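Thioredoxin (H-type,TRX-H) (Edwardsiella tarda, PDB 5ZF2) is a thioredoxin-like effector of a fish pathogen that inhibits host ASK1-MAPK signalling to promote infection, and is probably a thiol-disulfide oxidoreductase. Local coordinates at residues A[74-79]-A[98-103]; A[32-37]-A[90-95]. One frame throughout, in Å; residues are numbered along the deposited sequence.

Interaction 1 (A[74-79]-A[98-103]); sequences STLILY and SDFLTR
Phe100 has its CG anti to the backbone N (chi1 179°); its CB points toward strand 75-79 and the ring continues that way. Leu78 also carries its CG anti to the backbone N (chi1 180°), and its CB points back at the helix. The ring reaches the strand with its far end, at CE2 and CZ. Phe100 CE2 lies 3.8 Å from Leu76 CB. Phe100 CZ lies 4.0 Å from Leu78 CB, so the two inward-facing leucines of the strand share one ring. Between them the ring edge is turned to the backbone, and Ile77 N lies near the ring plane, 4.4 Å from Phe100 CZ. The carbonyl oxygen Leu76 O comes to 3.6 Å from Phe100 CZ at an oblique angle. This is the C-terminal helix of the thioredoxin fold lying against an inner strand of the sheet, 75-80. The short axes approach to 9.7 Å and point the same general way, 26° from parallel. Leu78 also touches the helix backbone, with CD2 3.5 Å from Phe100 O. That oxygen also accepts a hydrogen bond from Arg86 NE. On the neighbouring strand 20-25, Leu21 touches Phe100 as well.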
loop_
_atom_site.group_PDB
_atom_site.type_symbol
_atom_site.label_atom_id
_atom_site.label_comp_id
_atom_site.label_asym_id
_atom_site.label_seq_id
_atom_site.Cartn_x
_atom_site.Cartn_y
_atom_site.Cartn_z
ATOM N N SER A 74 0.152 9.557 0.298
ATOM C CA SER A 74 0.751 9.011 -0.920
ATOM C C SER A 74 2.003 8.184 -0.645
ATOM O O SER A 74 2.812 7.970 -1.558
ATOM C CB SER A 74 1.049 10.106 -1.962
ATOM O OG SER A 74 2.209 10.877 -1.622
ATOM N N THR A 75 2.163 7.679 0.583
ATOM C CA THR A 75 3.247 6.752 0.908
ATOM C C THR A 75 2.784 5.332 0.604
ATOM O O THR A 75 1.657 4.952 0.961
ATOM C CB THR A 75 3.665 6.838 2.384
ATOM O OG1 THR A 75 4.064 8.171 2.715
ATOM C CG2 THR A 75 4.838 5.897 2.662
ATOM N N LEU A 76 3.642 4.560 -0.071
ATOM C CA LEU A 76 3.413 3.137 -0.334
ATOM C C LEU A 76 4.550 2.360 0.307
ATOM O O LEU A 76 5.726 2.744 0.166
ATOM C CB LEU A 76 3.385 2.823 -1.840
ATOM C CG LEU A 76 2.400 3.595 -2.714
ATOM C CD1 LEU A 76 2.660 3.316 -4.217
ATOM C CD2 LEU A 76 1.000 3.192 -2.325
ATOM N N ILE A 77 4.211 1.300 1.024
ATOM C CA ILE A 77 5.207 0.458 1.676
ATOM C C ILE A 77 4.953 -0.984 1.285
ATOM O O ILE A 77 3.850 -1.498 1.488
ATOM C CB ILE A 77 5.171 0.577 3.204
ATOM C CG1 ILE A 77 5.191 2.055 3.624
ATOM C CG2 ILE A 77 6.362 -0.253 3.789
ATOM C CD1 ILE A 77 4.886 2.264 5.121
ATOM N N LEU A 78 5.971 -1.648 0.768
ATOM C CA LEU A 78 5.805 -3.018 0.295
ATOM C C LEU A 78 6.466 -3.944 1.304
ATOM O O LEU A 78 7.613 -3.726 1.694
ATOM C CB LEU A 78 6.406 -3.216 -1.100
ATOM C CG LEU A 78 6.267 -4.643 -1.659
ATOM C CD1 LEU A 78 4.769 -5.038 -1.867
ATOM C CD2 LEU A 78 7.041 -4.822 -2.965
ATOM N N TYR A 79 5.733 -4.959 1.739
ATOM C CA TYR A 79 6.269 -5.996 2.608
ATOM C C TYR A 79 6.291 -7.320 1.871
ATOM O O TYR A 79 5.406 -7.608 1.061
ATOM C CB TYR A 79 5.426 -6.160 3.882
ATOM C CG TYR A 79 5.422 -4.967 4.775
ATOM C CD1 TYR A 79 4.624 -3.881 4.486
ATOM C CD2 TYR A 79 6.209 -4.926 5.920
ATOM C CE1 TYR A 79 4.598 -2.777 5.299
ATOM C CE2 TYR A 79 6.203 -3.808 6.746
ATOM C CZ TYR A 79 5.399 -2.744 6.422
ATOM O OH TYR A 79 5.352 -1.650 7.224
ATOM N N SER A 98 4.297 0.081 -11.306
ATOM C CA SER A 98 4.395 -1.325 -11.695
ATOM C C SER A 98 5.702 -1.940 -11.199
ATOM O O SER A 98 5.719 -3.031 -10.620
ATOM C CB SER A 98 4.290 -1.448 -13.213
ATOM O OG SER A 98 4.508 -2.773 -13.616
ATOM N N ASP A 99 6.812 -1.255 -11.420
ATOM C CA ASP A 99 8.087 -1.847 -11.023
ATOM C C ASP A 99 8.218 -1.922 -9.506
ATOM O O ASP A 99 8.812 -2.872 -8.984
ATOM C CB ASP A 99 9.233 -1.050 -11.633
ATOM C CG ASP A 99 10.569 -1.742 -11.460
ATOM O OD1 ASP A 99 10.742 -2.863 -11.983
ATOM O OD2 ASP A 99 11.417 -1.173 -10.773
ATOM N N PHE A 100 7.637 -0.951 -8.792
ATOM C CA PHE A 100 7.634 -0.954 -7.328
ATOM C C PHE A 100 6.980 -2.222 -6.779
ATOM O O PHE A 100 7.434 -2.787 -5.776
ATOM C CB PHE A 100 6.893 0.279 -6.806
ATOM C CG PHE A 100 6.816 0.357 -5.294
ATOM C CD1 PHE A 100 7.898 0.808 -4.556
ATOM C CD2 PHE A 100 5.660 -0.024 -4.628
ATOM C CE1 PHE A 100 7.834 0.863 -3.155
ATOM C CE2 PHE A 100 5.570 0.041 -3.245
ATOM C CZ PHE A 100 6.651 0.496 -2.505
ATOM N N LEU A 101 5.919 -2.679 -7.429
ATOM C CA LEU A 101 5.214 -3.880 -6.994
ATOM C C LEU A 101 5.895 -5.164 -7.430
ATOM O O LEU A 101 5.709 -6.195 -6.774
ATOM C CB LEU A 101 3.792 -3.877 -7.551
ATOM C CG LEU A 101 2.920 -2.728 -7.015
ATOM C CD1 LEU A 101 1.534 -2.828 -7.676
ATOM C CD2 LEU A 101 2.820 -2.807 -5.500
ATOM N N THR A 102 6.667 -5.117 -8.513
ATOM C CA THR A 102 7.077 -6.291 -9.275
ATOM C C THR A 102 8.502 -6.734 -8.980
ATOM O O THR A 102 8.766 -7.939 -8.869
ATOM C CB THR A 102 6.950 -5.990 -10.767
ATOM O OG1 THR A 102 5.567 -5.794 -11.086
ATOM C CG2 THR A 102 7.494 -7.124 -11.581
ATOM N N ARG A 103 9.429 -5.782 -8.887
ATOM C CA ARG A 103 10.834 -6.129 -8.696
ATOM C C ARG A 103 11.079 -6.697 -7.297
ATOM O O ARG A 103 12.029 -7.466 -7.122
ATOM C CB ARG A 103 11.742 -4.917 -8.946
ATOM C CG ARG A 103 11.787 -3.881 -7.817
ATOM C CD ARG A 103 12.836 -2.789 -8.119
ATOM N NE ARG A 103 12.782 -1.758 -7.098
ATOM C CZ ARG A 103 11.962 -0.714 -7.133
ATOM N NH1 ARG A 103 11.141 -0.538 -8.164
ATOM N NH2 ARG A 103 11.981 0.173 -6.150
#

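Interaction 2 (A[32-37]-A[90-95]). With SO4 (sulfate ion), chain B.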
loop_
_atom_site.group_PDB
_atom_site.type_symbol
_atom_site.label_atom_id
_atom_site.label_comp_id
_atom_site.label_asym_id
_atom_site.label_seq_id
_atom_site.Cartn_x
_atom_site.Cartn_y
_atom_site.Cartn_z
ATOM N N CYS A 32 -2.831 11.270 -4.380
ATOM C CA CYS A 32 -3.412 10.011 -3.958
ATOM C C CYS A 32 -4.411 9.489 -4.943
ATOM O O CYS A 32 -4.420 8.345 -5.236
ATOM C CB CYS A 32 -4.048 10.089 -2.602
ATOM S SG CYS A 32 -2.916 10.311 -1.258
ATOM N N LYS A 33 -5.263 10.380 -5.410
ATOM C CA LYS A 33 -6.246 10.075 -6.430
ATOM C C LYS A 33 -5.591 9.500 -7.661
ATOM O O LYS A 33 -5.866 8.417 -8.044
ATOM C CB LYS A 33 -7.011 11.347 -6.770
ATOM C CG LYS A 33 -8.451 11.145 -7.104
ATOM C CD LYS A 33 -9.047 10.034 -6.304
ATOM C CE LYS A 33 -9.397 8.872 -7.181
ATOM N NZ LYS A 33 -10.599 8.196 -6.628
ATOM N N ARG A 34 -4.677 10.244 -8.217
ATOM C CA ARG A 34 -3.816 9.836 -9.288
ATOM C C ARG A 34 -3.108 8.479 -9.126
ATOM O O ARG A 34 -3.161 7.664 -9.981
ATOM C CB ARG A 34 -2.782 10.908 -9.459
ATOM C CG ARG A 34 -2.240 11.092 -10.847
ATOM C CD ARG A 34 -2.072 12.584 -11.224
ATOM N NE ARG A 34 -1.494 13.486 -10.208
ATOM C CZ ARG A 34 -1.944 14.713 -9.934
ATOM N NH1 ARG A 34 -3.015 15.214 -10.536
ATOM N NH2 ARG A 34 -1.349 15.446 -9.023
ATOM N N GLN A 35 -2.464 8.258 -8.004
ATOM C CA GLN A 35 -1.968 6.945 -7.660
ATOM C C GLN A 35 -3.030 5.861 -7.755
ATOM O O GLN A 35 -2.830 4.890 -8.421
ATOM C CB GLN A 35 -1.336 6.937 -6.270
ATOM C CG GLN A 35 0.068 7.480 -6.210
ATOM C CD GLN A 35 0.657 7.397 -4.837
ATOM O OE1 GLN A 35 -0.037 7.424 -3.852
ATOM N NE2 GLN A 35 1.941 7.310 -4.776
ATOM N N GLU A 36 -4.149 6.063 -7.073
ATOM C CA GLU A 36 -5.196 5.060 -6.991
ATOM C C GLU A 36 -5.646 4.615 -8.367
ATOM O O GLU A 36 -5.697 3.479 -8.644
ATOM C CB GLU A 36 -6.376 5.506 -6.127
ATOM C CG GLU A 36 -7.614 4.625 -6.241
ATOM C CD GLU A 36 -8.745 5.045 -5.323
ATOM O OE1 GLU A 36 -9.055 4.319 -4.360
ATOM O OE2 GLU A 36 -9.331 6.113 -5.546
ATOM N N ARG A 37 -5.902 5.551 -9.240
ATOM C CA ARG A 37 -6.108 5.297 -10.649
ATOM C C ARG A 37 -5.200 4.302 -11.312
ATOM O O ARG A 37 -5.599 3.474 -12.037
ATOM C CB ARG A 37 -5.930 6.587 -11.430
ATOM C CG ARG A 37 -7.180 7.286 -11.683
ATOM C CD ARG A 37 -7.868 7.682 -10.430
ATOM N NE ARG A 37 -8.317 9.045 -10.555
ATOM C CZ ARG A 37 -9.585 9.351 -10.625
ATOM N NH1 ARG A 37 -10.470 8.370 -10.578
ATOM N NH2 ARG A 37 -9.967 10.606 -10.748
ATOM N N GLY A 90 4.776 9.611 -3.151
ATOM C CA GLY A 90 4.391 10.547 -4.186
ATOM C C GLY A 90 4.562 10.072 -5.617
ATOM O O GLY A 90 4.304 10.852 -6.543
ATOM N N GLU A 91 4.953 8.823 -5.832
ATOM C CA GLU A 91 5.215 8.319 -7.177
ATOM C C GLU A 91 3.935 8.191 -7.991
ATOM O O GLU A 91 2.983 7.531 -7.552
ATOM C CB GLU A 91 5.887 6.945 -7.096
ATOM C CG GLU A 91 6.143 6.313 -8.454
ATOM C CD GLU A 91 7.110 7.153 -9.277
ATOM O OE1 GLU A 91 6.682 7.757 -10.297
ATOM O OE2 GLU A 91 8.300 7.211 -8.881
ATOM N N THR A 92 3.919 8.776 -9.207
ATOM C CA THR A 92 2.751 8.628 -10.078
ATOM C C THR A 92 3.081 8.122 -11.480
ATOM O O THR A 92 2.182 8.077 -12.329
ATOM C CB THR A 92 1.959 9.942 -10.205
ATOM O OG1 THR A 92 2.791 10.954 -10.776
ATOM C CG2 THR A 92 1.440 10.410 -8.840
ATOM N N SER A 93 4.321 7.731 -11.760
ATOM C CA SER A 93 4.596 7.119 -13.068
ATOM C C SER A 93 4.016 5.710 -13.109
ATOM O O SER A 93 4.362 4.877 -12.257
ATOM C CB SER A 93 6.100 7.077 -13.357
ATOM O OG SER A 93 6.386 6.072 -14.320
ATOM N N PRO A 94 3.135 5.395 -14.071
ATOM C CA PRO A 94 2.616 4.013 -14.168
ATOM C C PRO A 94 3.708 2.947 -14.241
ATOM O O PRO A 94 3.605 1.925 -13.555
ATOM C CB PRO A 94 1.766 4.044 -15.447
ATOM C CG PRO A 94 1.327 5.494 -15.566
ATOM C CD PRO A 94 2.516 6.300 -15.063
ATOM N N SER A 95 4.772 3.165 -15.020
ATOM C CA SER A 95 5.832 2.163 -15.082
ATOM C C SER A 95 6.605 2.063 -13.768
ATOM O O SER A 95 7.048 0.970 -13.390
ATOM C CB SER A 95 6.779 2.474 -16.245
ATOM O OG SER A 95 7.440 3.697 -16.040
HETATM S S SO4 B . 5.327 6.010 -17.811
HETATM O O1 SO4 B . 4.510 4.962 -17.211
HETATM O O2 SO4 B . 4.693 6.501 -19.024
HETATM O O3 SO4 B . 5.454 7.148 -16.874
HETATM O O4 SO4 B . 6.649 5.467 -18.130
HETATM O O HOH W 1 4.616 6.551 -3.638
#
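Helix 30-43, which probably carries the second cysteine of a thioredoxin-type CxxC motif, meets the loop that leads into the C-terminal helix here. Cys32, which with Cys29 matches the CxxC pattern, lies in helix segment 32-37, but the contact is made by Gln35 and Arg34. Gln35 CG is anti to the carbonyl carbon. A chi2 of -178° sets CD at the end of an extended chain, and the amide group lies at the loop. Gln35 NE2 donates to Glu91 O at 3.0 Å, with an N-H...O angle of 160°. The acceptor lies in the amide plane of Gln35, while the donor is tilted 29° from the carbonyl plane of Glu91. A water accepts a weak hydrogen bond from Gln35 NE2 and an ordinary one from Glu91 N. The amide nitrogen is thus linked to both backbone polar atoms of Glu91, one directly and one through water. Gln35 NE2 also reaches toward Ser74 O, just before strand 75-80, in a second weak bond. NE2 has only two hydrogens for these three acceptors.

Beside this polar link is a small apolar one. Thr92 CG2 lies 4.2 Å from Gln35 CG, and the two side chains cross at about a right angle. The same methyl is 4.2 Å from Arg34 CG and sits at the edge of the Arg34 guanidinium.

The loop is braced from within. Glu91 OE1 accepts from Ser93 N at 2.8 Å through its anti lone pair. Ser93 is the N-cap of helix 94-102, and its OG caps Ala96 N. A sulfate, probably from the crystallisation liquor, sits at this helix start. Ser93 OG donates to its O3, and Ser95 OG donates to its O4. The backbone Ser95 N donates to sulfate O1 at 2.8 Å.

Overall arrangement
Interaction 1 is a core contact and interaction 2 lies near the surface; their centres are 11 Å apart. Both use helix 94-102. Interaction 1 presses its C-terminal half on the sheet, while interaction 2 ties the loop and N-terminal end to helix 30-43. The chemistry follows the place. The inner contact is mainly apolar, an aromatic ring against leucines, with backbone oxygens touched by carbon. The outer one rests on a side-chain amide, a backbone carbonyl and a water, with one methyl contact beside them. They meet at Ser74, whose O is 3.0 Å from Gly90 N, a probable hydrogen bond. Leu76 CD1 also packs on Gln35 NE2, so the apolar core borders the polar link directly.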